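Local structure of uncharacterized protein VP0806 (Vibrio parahaemolyticus, 2R5S) at residues L26-I29 with Q30-S33. The protein is of unknown function, its TPR domain belonging to a longer thioredoxin-domain protein that may have protein-disulfide reductase activity. Numbering follows the deposited sequence.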
# COMPACT_ATOMS: atom_id res chain seq x y z
N LEU A 26 -0.87 8.47 -10.63
CA LEU A 26 0.49 8.48 -10.00
C LEU A 26 1.57 8.21 -11.02
O LEU A 26 2.70 8.75 -10.96
CB LEU A 26 0.60 7.38 -8.93
CG LEU A 26 0.32 7.76 -7.48
CD1 LEU A 26 -0.05 6.48 -6.65
CD2 LEU A 26 1.49 8.47 -6.88
N ASN A 27 1.23 7.37 -11.97
CA ASN A 27 2.11 7.16 -13.10
C ASN A 27 2.33 8.41 -13.98
O ASN A 27 3.47 8.71 -14.38
CB ASN A 27 1.64 6.00 -13.93
CG ASN A 27 2.58 5.70 -15.06
OD1 ASN A 27 2.27 5.97 -16.22
ND2 ASN A 27 3.73 5.12 -14.74
N VAL A 28 1.25 9.16 -14.25
CA VAL A 28 1.42 10.37 -15.07
C VAL A 28 2.21 11.45 -14.30
O VAL A 28 3.00 12.21 -14.88
CB VAL A 28 0.09 10.88 -15.55
CG1 VAL A 28 0.26 12.18 -16.26
CG2 VAL A 28 -0.60 9.81 -16.49
N ILE A 29 1.94 11.53 -13.00
CA ILE A 29 2.64 12.44 -12.09
C ILE A 29 4.13 12.21 -12.14
O ILE A 29 4.91 13.19 -12.21
CB ILE A 29 2.22 12.25 -10.62
CG1 ILE A 29 0.75 12.65 -10.46
CG2 ILE A 29 3.09 13.11 -9.65
CD1 ILE A 29 0.46 13.99 -11.00
N GLN A 30 4.54 10.95 -12.05
CA GLN A 30 5.98 10.72 -11.95
C GLN A 30 6.61 11.05 -13.31
O GLN A 30 7.79 11.17 -13.40
CB GLN A 30 6.41 9.38 -11.26
CG GLN A 30 5.71 8.04 -11.69
CD GLN A 30 6.52 7.15 -12.69
OE1 GLN A 30 5.92 6.35 -13.43
NE2 GLN A 30 7.86 7.29 -12.70
N THR A 31 5.80 11.28 -14.33
CA THR A 31 6.37 11.69 -15.61
C THR A 31 6.50 13.19 -15.80
O THR A 31 7.17 13.60 -16.74
CB THR A 31 5.66 11.08 -16.87
OG1 THR A 31 4.58 11.95 -17.27
CG2 THR A 31 5.15 9.67 -16.58
N LEU A 32 5.88 14.02 -14.95
CA LEU A 32 6.06 15.48 -15.04
C LEU A 32 7.50 15.89 -14.69
O LEU A 32 8.27 15.11 -14.11
CB LEU A 32 5.07 16.24 -14.13
CG LEU A 32 3.58 15.87 -14.14
CD1 LEU A 32 2.94 16.23 -12.85
CD2 LEU A 32 2.78 16.47 -15.25
N SER A 33 7.87 17.12 -15.04
CA SER A 33 9.14 17.70 -14.58
C SER A 33 9.24 17.60 -13.04
O SER A 33 8.19 17.49 -12.35
CB SER A 33 9.22 19.17 -15.02
OG SER A 33 7.94 19.81 -14.85
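With chi1 at 89°, T31 sets OG1 between its own backbone N and carbonyl carbon, which turns the hydroxyl back onto the carbonyl of V28, three residues earlier. OG1 donates to V28 O over 2.9 Å, arriving only 20° from the carbonyl plane. The same oxygen also accepts T31 N at 3.0 Å, but that N-H comes from well above the plane, so one residue grips V28 O with both backbone and side chain. The methyl CG2, on the other branch of T31, lies over N27 O, though at 2.9 Å the separation is too short to be trusted in detail; T31 N adds a weak bond to that oxygen. Q30 folds back as well: a bend at chi2 brings its amide beside that of N27, with the two planes 58° apart. N27 ND2 and Q30 OE1 come within 2.8 Å, although the angle is too poor for a hydrogen bond.

These contacts lie at the C-terminal end of helix 22-30, one of the antiparallel helices of the tetratricopeptide repeat region. The backbone bonds shift in span here: Q30 N still bonds L26 O at 3.1 Å, four residues back, whereas L32 N bonds I29 O at 3.0 Å, three residues back. On the buried side, L32 CD1 meets I29 CD1 at 3.8 Å, and CB and CG of L32 also lie against I29 O. V13 of helix 9-18 and V42 of helix 40-52 also touch I29, while L9 packs on both T31 and L32. The chain then leaves in an extended conformation to S33, the N-cap of helix 34-37, whose OG bonds D6 and makes a weak bond to L36 N.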